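L-Ala-D/L-Glu epimerase, a muconate lactonizing enzyme (PDB 3FCP) is a magnesium-binding member of the enolase superfamily, built from an N-terminal capping domain and a modified TIM-barrel domain. Local coordinates at residues 15-20 with 368-373; 123-128 with 356-361; 142-147 with 168-173; 196-201 with 222-227; 305-310 with 329-334. All coordinates share one frame; numbering follows the deposited sequence.

Interactions 3 and 4 are neighbours in the barrel sheet, their centres about 10 Å apart. Backbone bonds between Leu169 and both Arg197 and Asp199 join them. The magnesium ion is bound within interaction 4 by Asn201, with Asp250 and Glu251, and the Lys170 side chain of interaction 3 comes within about 6 Å of it. Interaction 5 touches three of the others: Phe329 meets Thr142 of interaction 3, Leu333 O and Leu334 meet the 15-20 segment of interaction 1, and Thr307 and Val308 pack on Val360 and Leu358 of interaction 2. Interaction 2 lies farthest from the metal-site contacts, its centre about 32 Å from that of interaction 4.

Interaction 1. Residues 15-20 with 368-373; sequences VDVPTI and HFYTRQ
Val15 and Tyr370 make the tight part of this contact, with Val15 CG1 only 3.3 Å from Tyr370 CB. With chi1 at -176°, CG1 stands anti to the Val15 backbone N, on the side where Tyr370 lies. The phenol ring then extends along the strand: Tyr370 CE1 is 3.6 Å from Pro18 CD, the proline crossing it at about a right angle, while Val17 CG1 approaches Tyr370 CG more loosely at 4.2 Å. Phe369, the residue before it, sets its CD2 over the centre of one face of the Tyr370 ring. The main chains are pinned beside this apolar patch by a hydrogen bond from Asp16 N to Tyr370 O (3.0 Å), and the phenol hydroxyl is bonded to Asp336.

The other side of the strand is more open, and its contact is a salt bridge. Exposed Arg372 grips the carboxylate of Asp16 side-on with two nitrogens. Arg372 NE reaches Asp16 OD2 at 2.9 Å, and Arg372 NH2 reaches Asp16 OD1 at 2.9 Å along a nearly straight line (174° at the hydrogen). Both oxygens use their syn lone pairs, and the two planes are only 23° apart, so the pair of bonds fixes the rotation of both groups. Ser34 adds a further bond to Asp16 OD1, and Glu66 pairs with Arg372 NH1.

Strand 7-17 thus lies between strand 33-42, its partner in the three-stranded antiparallel sheet, and the C-terminal end of the chain, where helix 364-370 gives way to a tail bonded through Arg372 to the backbone of Ile14.

Interaction 2. Residues 123-128 with 356-361; sequences LPVSAL and PGLGVE
Leu123 to Val125 and Pro356 to Leu358 run side by side in the same direction, joined by a single bridge at Pro124 and Gly357. Gly357 supplies both polar atoms on its side: Gly357 N donates to Leu123 O at 2.8 Å, and Gly357 O accepts from Val125 N at 3.0 Å. Both donors stand well above the plane of the carbonyl they meet, by 45° at Leu123 and 51° at Gly357, so neither sits on a lone pair. Two CA-H groups add to the seam, with Pro124 CA 3.2 Å from Gly357 O and Pro356 CA 3.5 Å from Leu123 O.

Among the side chains, Val125 does most of the touching. Val125 CG2, anti to the carbonyl carbon, rests on the bare backbone of Gly357, 3.5 Å from Gly357 C, and the same methyl also meets Leu358 CD2 at 3.9 Å. Leu358 is held from two helices, since its N is bonded to Asp115 of helix 103-121 and its O to His315 of helix 307-317. Leu123 packs on Leu121 of the second subunit.

Pro124 is the N-cap of the short helix 125-128, and its O receives the N-H of Leu128. The bridge therefore ties the start of this helix to the C-terminal part of the chain, consistent with the two-domain enolase-superfamily fold, in which the segment after the barrel runs back to the N-terminal domain.

Interaction 3. Residues 142-147 with 168-173; sequences TLASGD and KLKIGA
Leu143 and Leu169 both hold CG anti to the carbonyl carbon, the latter twisted well off a staggered position (chi1 -33°), and this brings Leu169 CD2 to 3.5 Å from Leu143 CD1. The two leucines lie side by side, pointing the same way. On the opposite face of these parallel strands, Thr142 places CG2 anti to its backbone N, 3.3 Å from Lys168 O and 3.8 Å from Lys170 CG. Thr142 OG1 lies along the aliphatic part of Lys168, 3.6 Å from Lys168 CB.

Leu143 N bonds to Lys168 O at 2.9 Å. The next rung, Lys170 N to Leu143 O, is weak at 3.4 Å, and there water 1 donates to Leu143 O and to Lys170 O, bridging the strands as they part. These are the first two strands of the barrel, 136-143 and 166-170.

The extended Lys168 chain carries NZ away to a salt bridge with Glu327 and to carboxylates of the next two strands. Buried Thr142 OG1, by contrast, has no hydrogen-bond partner in the model. The chemistry is thus divided: apolar side chains and backbone bonds hold the strands together, while the polar end of Lys168 bonds to acidic side chains beyond them.

Interaction 4. Residues 196-201 with 222-227; sequences IRVDVN and DLIEQP. With MG (magnesium ion), chain I.
In the beta-alpha-beta unit formed by strand 195-199, helix 206-218 and strand 223-225, Asp199 and Glu225 bring their carboxylates together at the C-terminal strand ends. The planes are stacked, 1° apart, with Asp199 OD2 3.6 Å from Glu225 OE1. Lys168 forms salt bridges to these same two oxygens. Water 4 bridges the two carboxylates on the metal side, 2.6 Å from Asp199 OD1 and 2.8 Å from Glu225 OE2.

This water and water 5, which donates to Asp199 OD2, both bind the magnesium ion, so Asp199 reaches the metal through its water shell. The placement fits the TIM-barrel plan, with the site at the C-terminal ends of the strands. Asn201 OD1 binds the ion directly at 2.2 Å; Asp250 and Glu251 complete the protein ligands. An Asx turn holds Asn201 in place: Asn201 N donates to Asp199 OD1 (3.0 Å) from above the carboxylate plane.

Below the site, parallel pairing runs from Val198 N to Leu223 O (2.9 Å) and from Glu225 N to Val198 O (2.7 Å), then on from Val200 N to Glu225 O. On the helix side of the sheet, Val198 CG2 lies beside Ile224 CG2 at 3.9 Å, both residues packing on Leu216.

Interaction 5. Residues 305-310 with 329-334; sequences EGTVGT and FGPLLL
Thr310 and Pro331 meet tip to tip, and the proline ring is the centre of the apolar contact. Thr310 OG1 lies 3.4 Å from Pro331 CD, and Pro331 CG continues over the helix start to 3.8 Å from Gly306 C. Thr307 OG1 touches the same ring from another direction. Leu334 reaches in with CD1, 3.9 Å from Gly306 CA, where there is no side chain to block it.

No direct hydrogen bond links the segments. A CA-H contact comes nearest to one, with Gly330 CA 3.4 Å from Glu305 O; the absence of a CB on Gly330 permits the close approach, since one there would clash with that oxygen.

Solvent supplies the polar link. Water 7 accepts from Gly330 N at 2.8 Å and donates to Thr310 OG1 at 2.7 Å. Thr310 OG1, anti to its carbonyl carbon (chi1 -69°), donates to Gly306 O at 2.7 Å from 40° above the carbonyl plane. That oxygen also accepts Thr310 N, so two bonds from one residue grip it.

Gly306 is the N-cap of helix 307-317, and carboxylates stand at this helix start: Glu51 accepts from Gly306 N and Gly309 N, and Asp337 from Thr307 N. The helix that follows strand 297-300, its first turn packed against the 3-10 segment 330-333, fits the loop region at the C-terminal ends of TIM-barrel strands, with Glu305 about 12 Å from the magnesium ion.

Interaction 1. Residues 15-20 with 368-373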
# COMPACT_ATOMS: atom_id res chain seq x y z
N VAL A 15 21.14 24.59 -38.37
CA VAL A 15 21.12 24.20 -39.77
C VAL A 15 19.73 23.76 -40.18
O VAL A 15 19.12 22.92 -39.53
CB VAL A 15 22.10 23.05 -40.02
CG1 VAL A 15 22.14 22.72 -41.49
CG2 VAL A 15 23.48 23.44 -39.53
N ASP A 16 19.23 24.34 -41.27
CA ASP A 16 17.91 23.99 -41.78
C ASP A 16 18.11 23.17 -43.05
O ASP A 16 18.52 23.70 -44.09
CB ASP A 16 17.08 25.24 -42.09
CG ASP A 16 16.80 26.06 -40.84
OD1 ASP A 16 16.43 25.46 -39.81
OD2 ASP A 16 16.94 27.30 -40.89
N VAL A 17 17.85 21.88 -42.94
CA VAL A 17 18.01 20.96 -44.06
C VAL A 17 16.64 20.55 -44.59
O VAL A 17 15.70 20.36 -43.82
CB VAL A 17 18.78 19.69 -43.63
CG1 VAL A 17 20.21 20.07 -43.25
CG2 VAL A 17 18.09 19.02 -42.45
N PRO A 18 16.52 20.43 -45.92
CA PRO A 18 15.27 20.05 -46.56
C PRO A 18 14.88 18.59 -46.33
O PRO A 18 15.73 17.70 -46.30
CB PRO A 18 15.54 20.35 -48.03
CG PRO A 18 16.98 19.99 -48.16
CD PRO A 18 17.58 20.64 -46.92
N THR A 19 13.58 18.36 -46.17
CA THR A 19 13.05 17.02 -45.95
C THR A 19 12.45 16.51 -47.26
O THR A 19 12.20 17.28 -48.19
CB THR A 19 11.94 17.05 -44.91
OG1 THR A 19 10.85 17.85 -45.39
CG2 THR A 19 12.45 17.63 -43.60
N ILE A 20 12.22 15.20 -47.34
CA ILE A 20 11.65 14.59 -48.53
C ILE A 20 10.17 14.95 -48.66
O ILE A 20 9.48 15.16 -47.65
CB ILE A 20 11.78 13.05 -48.49
CG1 ILE A 20 11.06 12.50 -47.25
CG2 ILE A 20 13.25 12.65 -48.49
CD1 ILE A 20 11.05 10.98 -47.15
N HIS A 368 27.82 25.27 -44.21
CA HIS A 368 27.64 26.69 -44.47
C HIS A 368 26.43 26.96 -45.37
O HIS A 368 25.69 27.91 -45.15
CB HIS A 368 28.91 27.27 -45.09
CG HIS A 368 30.12 27.12 -44.22
ND1 HIS A 368 30.15 27.53 -42.90
CD2 HIS A 368 31.35 26.60 -44.47
CE1 HIS A 368 31.33 27.27 -42.38
NE2 HIS A 368 32.08 26.71 -43.31
N PHE A 369 26.22 26.11 -46.36
CA PHE A 369 25.09 26.29 -47.27
C PHE A 369 23.76 26.25 -46.52
O PHE A 369 22.89 27.09 -46.74
CB PHE A 369 25.11 25.21 -48.35
CG PHE A 369 24.04 25.39 -49.40
CD1 PHE A 369 24.15 26.41 -50.35
CD2 PHE A 369 22.92 24.56 -49.43
CE1 PHE A 369 23.16 26.59 -51.32
CE2 PHE A 369 21.93 24.73 -50.39
CZ PHE A 369 22.04 25.75 -51.34
N TYR A 370 23.61 25.26 -45.63
CA TYR A 370 22.36 25.11 -44.88
C TYR A 370 22.25 25.87 -43.56
O TYR A 370 21.20 25.84 -42.92
CB TYR A 370 22.08 23.62 -44.65
CG TYR A 370 21.82 22.85 -45.92
CD1 TYR A 370 20.72 23.15 -46.73
CD2 TYR A 370 22.68 21.83 -46.33
CE1 TYR A 370 20.49 22.45 -47.91
CE2 TYR A 370 22.45 21.13 -47.52
CZ TYR A 370 21.35 21.45 -48.30
OH TYR A 370 21.11 20.75 -49.47
N THR A 371 23.31 26.56 -43.15
CA THR A 371 23.26 27.31 -41.91
C THR A 371 22.19 28.38 -42.03
O THR A 371 22.11 29.09 -43.03
CB THR A 371 24.61 27.99 -41.59
OG1 THR A 371 25.61 27.00 -41.35
CG2 THR A 371 24.48 28.88 -40.36
N ARG A 372 21.36 28.50 -41.00
CA ARG A 372 20.28 29.49 -40.99
C ARG A 372 20.83 30.90 -41.15
O ARG A 372 20.33 31.68 -41.97
CB ARG A 372 19.49 29.39 -39.69
CG ARG A 372 18.31 30.34 -39.61
CD ARG A 372 17.48 30.09 -38.37
NE ARG A 372 16.87 28.76 -38.38
CZ ARG A 372 16.05 28.31 -37.44
NH1 ARG A 372 15.73 29.08 -36.41
NH2 ARG A 372 15.54 27.09 -37.54
N GLN A 373 21.86 31.23 -40.37
CA GLN A 373 22.48 32.55 -40.43
C GLN A 373 23.86 32.56 -39.78
O GLN A 373 24.84 32.88 -40.50
CB GLN A 373 21.59 33.59 -39.73
CG GLN A 373 22.28 34.93 -39.52
CD GLN A 373 21.44 35.90 -38.71
OE1 GLN A 373 20.44 36.44 -39.19
NE2 GLN A 373 21.84 36.11 -37.46

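Interaction 2. Residues 123-128 with 356-361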
# COMPACT_ATOMS: atom_id res chain seq x y z
N LEU A 123 39.46 4.80 -31.75
CA LEU A 123 38.36 3.88 -31.46
C LEU A 123 36.99 4.48 -31.71
O LEU A 123 36.79 5.69 -31.54
CB LEU A 123 38.44 3.43 -29.99
CG LEU A 123 39.61 2.54 -29.59
CD1 LEU A 123 39.66 2.41 -28.07
CD2 LEU A 123 39.45 1.16 -30.24
N PRO A 124 36.02 3.65 -32.13
CA PRO A 124 34.68 4.17 -32.38
C PRO A 124 34.03 4.45 -31.02
O PRO A 124 34.42 3.86 -30.01
CB PRO A 124 33.99 3.03 -33.13
CG PRO A 124 34.69 1.80 -32.60
CD PRO A 124 36.13 2.25 -32.55
N VAL A 125 33.05 5.35 -30.99
CA VAL A 125 32.37 5.69 -29.74
C VAL A 125 31.82 4.45 -29.03
O VAL A 125 31.88 4.35 -27.80
CB VAL A 125 31.23 6.70 -29.99
CG1 VAL A 125 30.45 6.95 -28.70
CG2 VAL A 125 31.81 7.99 -30.54
N SER A 126 31.29 3.50 -29.80
CA SER A 126 30.74 2.27 -29.22
C SER A 126 31.78 1.57 -28.34
O SER A 126 31.46 1.01 -27.29
CB SER A 126 30.26 1.33 -30.33
OG SER A 126 31.31 0.98 -31.22
N ALA A 127 33.04 1.59 -28.79
CA ALA A 127 34.13 0.97 -28.04
C ALA A 127 34.40 1.74 -26.75
O ALA A 127 34.70 1.15 -25.72
CB ALA A 127 35.41 0.92 -28.90
N LEU A 128 34.30 3.07 -26.82
CA LEU A 128 34.50 3.89 -25.64
C LEU A 128 33.36 3.61 -24.65
O LEU A 128 33.51 3.82 -23.45
CB LEU A 128 34.50 5.39 -25.99
CG LEU A 128 35.51 5.97 -26.98
CD1 LEU A 128 35.45 7.49 -26.91
CD2 LEU A 128 36.91 5.49 -26.68
N PRO A 356 37.45 5.47 -36.07
CA PRO A 356 37.57 6.32 -34.88
C PRO A 356 36.48 7.37 -34.69
O PRO A 356 36.09 8.05 -35.64
CB PRO A 356 38.96 6.95 -35.05
CG PRO A 356 39.72 5.88 -35.81
CD PRO A 356 38.70 5.48 -36.86
N GLY A 357 36.00 7.51 -33.46
CA GLY A 357 34.96 8.48 -33.17
C GLY A 357 33.58 8.03 -33.61
O GLY A 357 33.27 6.84 -33.58
N LEU A 358 32.76 8.99 -34.02
CA LEU A 358 31.41 8.68 -34.49
C LEU A 358 31.44 7.93 -35.82
O LEU A 358 30.55 7.14 -36.12
CB LEU A 358 30.60 9.97 -34.66
CG LEU A 358 30.25 10.74 -33.39
CD1 LEU A 358 29.80 12.14 -33.76
CD2 LEU A 358 29.15 10.00 -32.63
N GLY A 359 32.46 8.21 -36.62
CA GLY A 359 32.56 7.57 -37.92
C GLY A 359 31.97 8.41 -39.04
O GLY A 359 31.83 7.94 -40.16
N VAL A 360 31.60 9.65 -38.74
CA VAL A 360 31.06 10.55 -39.76
C VAL A 360 31.83 11.86 -39.70
O VAL A 360 32.31 12.27 -38.64
CB VAL A 360 29.55 10.82 -39.57
CG1 VAL A 360 28.76 9.53 -39.77
CG2 VAL A 360 29.28 11.41 -38.20
N GLU A 361 31.95 12.51 -40.85
CA GLU A 361 32.69 13.76 -40.95
C GLU A 361 31.81 14.90 -41.43
O GLU A 361 30.90 14.70 -42.24
CB GLU A 361 33.86 13.57 -41.92
CG GLU A 361 35.11 14.38 -41.60
CD GLU A 361 35.85 13.86 -40.38
OE1 GLU A 361 35.31 13.96 -39.26
OE2 GLU A 361 36.97 13.33 -40.54

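Interaction 3. Residues 142-147 with 168-173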
# COMPACT_ATOMS: atom_id res chain seq x y z
N THR A 142 8.24 4.40 -39.90
CA THR A 142 7.01 4.97 -39.37
C THR A 142 6.04 5.28 -40.50
O THR A 142 6.42 5.78 -41.56
CB THR A 142 7.28 6.26 -38.55
OG1 THR A 142 7.91 5.91 -37.31
CG2 THR A 142 5.98 6.99 -38.24
N LEU A 143 4.77 4.96 -40.26
CA LEU A 143 3.71 5.21 -41.21
C LEU A 143 2.88 6.33 -40.60
O LEU A 143 2.18 6.12 -39.60
CB LEU A 143 2.87 3.94 -41.39
CG LEU A 143 3.68 2.74 -41.90
CD1 LEU A 143 2.88 1.47 -41.81
CD2 LEU A 143 4.11 3.00 -43.34
N ALA A 144 2.98 7.52 -41.18
CA ALA A 144 2.25 8.67 -40.66
C ALA A 144 1.85 9.67 -41.74
O ALA A 144 1.90 10.88 -41.52
CB ALA A 144 3.09 9.37 -39.60
N SER A 145 1.44 9.17 -42.90
CA SER A 145 1.04 10.05 -44.01
C SER A 145 -0.35 10.62 -43.76
O SER A 145 -0.78 11.54 -44.46
CB SER A 145 1.04 9.28 -45.33
OG SER A 145 -0.00 8.32 -45.36
N GLY A 146 -1.04 10.08 -42.77
CA GLY A 146 -2.38 10.55 -42.47
C GLY A 146 -3.41 9.86 -43.35
O GLY A 146 -4.61 10.08 -43.19
N ASP A 147 -2.94 9.02 -44.27
CA ASP A 147 -3.83 8.28 -45.17
C ASP A 147 -3.60 6.78 -45.05
O ASP A 147 -2.51 6.28 -45.34
CB ASP A 147 -3.58 8.71 -46.62
CG ASP A 147 -4.50 7.99 -47.60
OD1 ASP A 147 -5.71 8.27 -47.61
OD2 ASP A 147 -4.00 7.13 -48.36
N LYS A 168 5.88 1.55 -37.12
CA LYS A 168 5.37 2.36 -36.02
C LYS A 168 4.33 3.30 -36.61
O LYS A 168 4.64 4.12 -37.47
CB LYS A 168 6.52 3.15 -35.38
CG LYS A 168 6.07 4.27 -34.45
CD LYS A 168 7.26 4.96 -33.78
CE LYS A 168 6.85 6.29 -33.17
NZ LYS A 168 7.91 6.89 -32.30
N LEU A 169 3.09 3.17 -36.15
CA LEU A 169 2.02 4.02 -36.66
C LEU A 169 1.73 5.16 -35.70
O LEU A 169 1.59 4.94 -34.49
CB LEU A 169 0.73 3.21 -36.86
CG LEU A 169 0.85 1.74 -37.28
CD1 LEU A 169 -0.56 1.20 -37.54
CD2 LEU A 169 1.72 1.60 -38.51
N LYS A 170 1.65 6.37 -36.23
CA LYS A 170 1.36 7.50 -35.38
C LYS A 170 -0.14 7.79 -35.43
O LYS A 170 -0.73 7.85 -36.51
CB LYS A 170 2.17 8.73 -35.81
CG LYS A 170 3.67 8.50 -35.68
CD LYS A 170 4.43 9.75 -35.25
CE LYS A 170 4.08 10.17 -33.82
NZ LYS A 170 4.90 11.33 -33.36
N ILE A 171 -0.73 7.93 -34.26
CA ILE A 171 -2.16 8.20 -34.15
C ILE A 171 -2.37 9.17 -33.01
O ILE A 171 -1.41 9.62 -32.39
CB ILE A 171 -2.94 6.90 -33.86
CG1 ILE A 171 -2.40 6.24 -32.59
CG2 ILE A 171 -2.82 5.95 -35.04
CD1 ILE A 171 -3.15 5.00 -32.17
N GLY A 172 -3.63 9.49 -32.74
CA GLY A 172 -3.95 10.41 -31.66
C GLY A 172 -4.35 11.79 -32.16
O GLY A 172 -4.67 12.67 -31.37
N ALA A 173 -4.34 11.98 -33.48
CA ALA A 173 -4.70 13.27 -34.07
C ALA A 173 -6.16 13.31 -34.52
O ALA A 173 -6.68 14.37 -34.86
CB ALA A 173 -3.79 13.57 -35.25
O HOH W 1 -0.33 5.71 -38.69

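Interaction 4. Residues 196-201 with 222-227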
# COMPACT_ATOMS: atom_id res chain seq x y z
N ILE A 196 3.58 -4.60 -35.58
CA ILE A 196 2.91 -3.31 -35.60
C ILE A 196 2.93 -2.64 -34.24
O ILE A 196 2.47 -3.21 -33.24
CB ILE A 196 1.42 -3.45 -36.04
CG1 ILE A 196 1.33 -4.18 -37.39
CG2 ILE A 196 0.77 -2.07 -36.11
CD1 ILE A 196 2.06 -3.49 -38.53
N ARG A 197 3.47 -1.42 -34.20
CA ARG A 197 3.52 -0.65 -32.96
C ARG A 197 2.79 0.66 -33.26
O ARG A 197 2.74 1.09 -34.41
CB ARG A 197 4.96 -0.33 -32.55
CG ARG A 197 5.89 -1.54 -32.33
CD ARG A 197 6.63 -1.92 -33.61
NE ARG A 197 7.60 -3.00 -33.40
CZ ARG A 197 8.74 -2.87 -32.72
NH1 ARG A 197 9.08 -1.71 -32.18
NH2 ARG A 197 9.54 -3.92 -32.60
N VAL A 198 2.20 1.27 -32.23
CA VAL A 198 1.52 2.54 -32.42
C VAL A 198 2.07 3.54 -31.42
O VAL A 198 2.56 3.16 -30.35
CB VAL A 198 -0.02 2.43 -32.22
CG1 VAL A 198 -0.58 1.30 -33.08
CG2 VAL A 198 -0.34 2.21 -30.74
N ASP A 199 2.01 4.81 -31.78
CA ASP A 199 2.50 5.89 -30.93
C ASP A 199 1.41 6.96 -30.89
O ASP A 199 1.09 7.56 -31.91
CB ASP A 199 3.81 6.44 -31.51
CG ASP A 199 4.39 7.57 -30.67
OD1 ASP A 199 3.99 7.73 -29.50
OD2 ASP A 199 5.27 8.30 -31.19
N VAL A 200 0.84 7.17 -29.70
CA VAL A 200 -0.21 8.16 -29.51
C VAL A 200 0.39 9.49 -29.06
O VAL A 200 -0.29 10.51 -29.00
CB VAL A 200 -1.23 7.69 -28.44
CG1 VAL A 200 -2.54 8.44 -28.61
CG2 VAL A 200 -1.45 6.19 -28.56
N ASN A 201 1.68 9.46 -28.73
CA ASN A 201 2.41 10.64 -28.28
C ASN A 201 1.63 11.57 -27.34
O ASN A 201 1.46 12.75 -27.63
CB ASN A 201 2.93 11.43 -29.49
CG ASN A 201 3.98 12.47 -29.11
OD1 ASN A 201 4.93 12.18 -28.38
ND2 ASN A 201 3.82 13.69 -29.63
N ASP A 222 1.61 -4.94 -31.11
CA ASP A 222 2.67 -5.43 -30.22
C ASP A 222 3.16 -4.44 -29.17
O ASP A 222 3.67 -4.84 -28.13
CB ASP A 222 3.89 -5.87 -31.03
CG ASP A 222 3.59 -7.02 -31.97
OD1 ASP A 222 2.79 -7.90 -31.60
OD2 ASP A 222 4.17 -7.04 -33.07
N LEU A 223 3.01 -3.15 -29.46
CA LEU A 223 3.50 -2.14 -28.54
C LEU A 223 2.72 -0.83 -28.70
O LEU A 223 2.46 -0.40 -29.82
CB LEU A 223 4.98 -1.89 -28.81
CG LEU A 223 5.81 -1.01 -27.87
CD1 LEU A 223 6.00 -1.72 -26.53
CD2 LEU A 223 7.17 -0.73 -28.52
N ILE A 224 2.36 -0.22 -27.58
CA ILE A 224 1.63 1.05 -27.59
C ILE A 224 2.53 2.08 -26.90
O ILE A 224 2.83 1.93 -25.72
CB ILE A 224 0.31 0.95 -26.79
CG1 ILE A 224 -0.55 -0.19 -27.35
CG2 ILE A 224 -0.44 2.28 -26.87
CD1 ILE A 224 -1.81 -0.49 -26.50
N GLU A 225 2.95 3.10 -27.64
CA GLU A 225 3.83 4.13 -27.10
C GLU A 225 3.12 5.35 -26.53
O GLU A 225 2.22 5.93 -27.16
CB GLU A 225 4.81 4.59 -28.19
CG GLU A 225 5.95 5.48 -27.69
CD GLU A 225 6.88 5.93 -28.81
OE1 GLU A 225 6.87 5.31 -29.90
OE2 GLU A 225 7.64 6.90 -28.59
N GLN A 226 3.53 5.73 -25.32
CA GLN A 226 3.01 6.90 -24.59
C GLN A 226 1.56 7.24 -24.92
O GLN A 226 1.27 8.32 -25.45
CB GLN A 226 3.91 8.11 -24.88
CG GLN A 226 3.77 9.27 -23.92
CD GLN A 226 4.21 8.93 -22.51
OE1 GLN A 226 5.33 8.46 -22.29
NE2 GLN A 226 3.34 9.16 -21.55
N PRO A 227 0.63 6.34 -24.60
CA PRO A 227 -0.79 6.56 -24.87
C PRO A 227 -1.38 7.78 -24.17
O PRO A 227 -2.21 8.49 -24.74
CB PRO A 227 -1.45 5.25 -24.43
CG PRO A 227 -0.52 4.75 -23.35
CD PRO A 227 0.84 5.03 -23.95
MG MG I . 6.80 11.08 -28.09
O HOH W 2 1.77 -6.74 -34.37
O HOH W 3 5.87 2.79 -30.86
O HOH W 4 5.72 8.83 -27.93
O HOH W 5 6.36 10.42 -30.39
O HOH W 6 8.47 12.46 -29.51

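Interaction 5. Residues 305-310 with 329-334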
# COMPACT_ATOMS: atom_id res chain seq x y z
N GLU A 305 16.84 12.95 -35.63
CA GLU A 305 18.14 13.55 -35.86
C GLU A 305 18.64 13.24 -37.27
O GLU A 305 18.19 12.28 -37.90
CB GLU A 305 19.18 12.98 -34.88
CG GLU A 305 19.07 13.39 -33.42
CD GLU A 305 18.03 12.60 -32.64
OE1 GLU A 305 17.50 11.60 -33.15
OE2 GLU A 305 17.76 13.00 -31.48
N GLY A 306 19.57 14.06 -37.75
CA GLY A 306 20.18 13.82 -39.04
C GLY A 306 21.22 12.72 -38.80
O GLY A 306 21.14 12.01 -37.80
N THR A 307 22.20 12.60 -39.69
CA THR A 307 23.22 11.57 -39.56
C THR A 307 24.10 11.64 -38.30
O THR A 307 24.41 10.61 -37.71
CB THR A 307 24.14 11.54 -40.80
OG1 THR A 307 23.35 11.24 -41.96
CG2 THR A 307 25.23 10.48 -40.65
N VAL A 308 24.50 12.84 -37.89
CA VAL A 308 25.36 12.97 -36.71
C VAL A 308 24.67 12.46 -35.44
O VAL A 308 25.19 11.57 -34.76
CB VAL A 308 25.81 14.43 -36.49
CG1 VAL A 308 26.61 14.54 -35.20
CG2 VAL A 308 26.68 14.89 -37.69
N GLY A 309 23.51 13.04 -35.12
CA GLY A 309 22.78 12.64 -33.93
C GLY A 309 22.30 11.20 -33.99
O GLY A 309 22.22 10.51 -32.97
N THR A 310 21.98 10.73 -35.19
CA THR A 310 21.53 9.37 -35.37
C THR A 310 22.65 8.38 -35.10
O THR A 310 22.45 7.42 -34.35
CB THR A 310 20.97 9.16 -36.79
OG1 THR A 310 19.74 9.88 -36.91
CG2 THR A 310 20.71 7.68 -37.06
N PHE A 329 15.66 6.19 -38.25
CA PHE A 329 15.47 6.44 -39.67
C PHE A 329 15.50 7.94 -40.02
O PHE A 329 15.23 8.32 -41.17
CB PHE A 329 14.13 5.84 -40.12
CG PHE A 329 12.93 6.38 -39.38
CD1 PHE A 329 12.44 7.65 -39.67
CD2 PHE A 329 12.31 5.63 -38.39
CE1 PHE A 329 11.35 8.16 -38.97
CE2 PHE A 329 11.22 6.14 -37.68
CZ PHE A 329 10.73 7.41 -37.98
N GLY A 330 15.82 8.76 -39.03
CA GLY A 330 15.87 10.20 -39.22
C GLY A 330 16.56 10.68 -40.49
O GLY A 330 16.01 11.53 -41.19
N PRO A 331 17.75 10.17 -40.81
CA PRO A 331 18.47 10.59 -42.02
C PRO A 331 17.70 10.31 -43.31
O PRO A 331 17.84 11.04 -44.29
CB PRO A 331 19.77 9.80 -41.95
CG PRO A 331 19.98 9.61 -40.49
CD PRO A 331 18.59 9.26 -40.01
N LEU A 332 16.90 9.25 -43.31
CA LEU A 332 16.13 8.87 -44.48
C LEU A 332 14.99 9.82 -44.82
O LEU A 332 14.39 9.72 -45.90
CB LEU A 332 15.59 7.44 -44.31
CG LEU A 332 16.67 6.37 -44.17
CD1 LEU A 332 16.03 5.01 -44.00
CD2 LEU A 332 17.57 6.40 -45.39
N LEU A 333 14.69 10.75 -43.92
CA LEU A 333 13.62 11.72 -44.16
C LEU A 333 14.15 13.00 -44.79
O LEU A 333 13.38 13.87 -45.18
CB LEU A 333 12.92 12.09 -42.85
CG LEU A 333 12.21 11.00 -42.04
CD1 LEU A 333 11.66 11.62 -40.76
CD2 LEU A 333 11.09 10.37 -42.86
N LEU A 334 15.47 13.11 -44.88
CA LEU A 334 16.09 14.31 -45.42
C LEU A 334 16.56 14.16 -46.87
O LEU A 334 16.99 13.08 -47.28
CB LEU A 334 17.29 14.71 -44.56
CG LEU A 334 17.09 14.74 -43.04
CD1 LEU A 334 18.44 14.89 -42.37
CD2 LEU A 334 16.16 15.88 -42.63
O HOH W 7 17.21 8.86 -36.59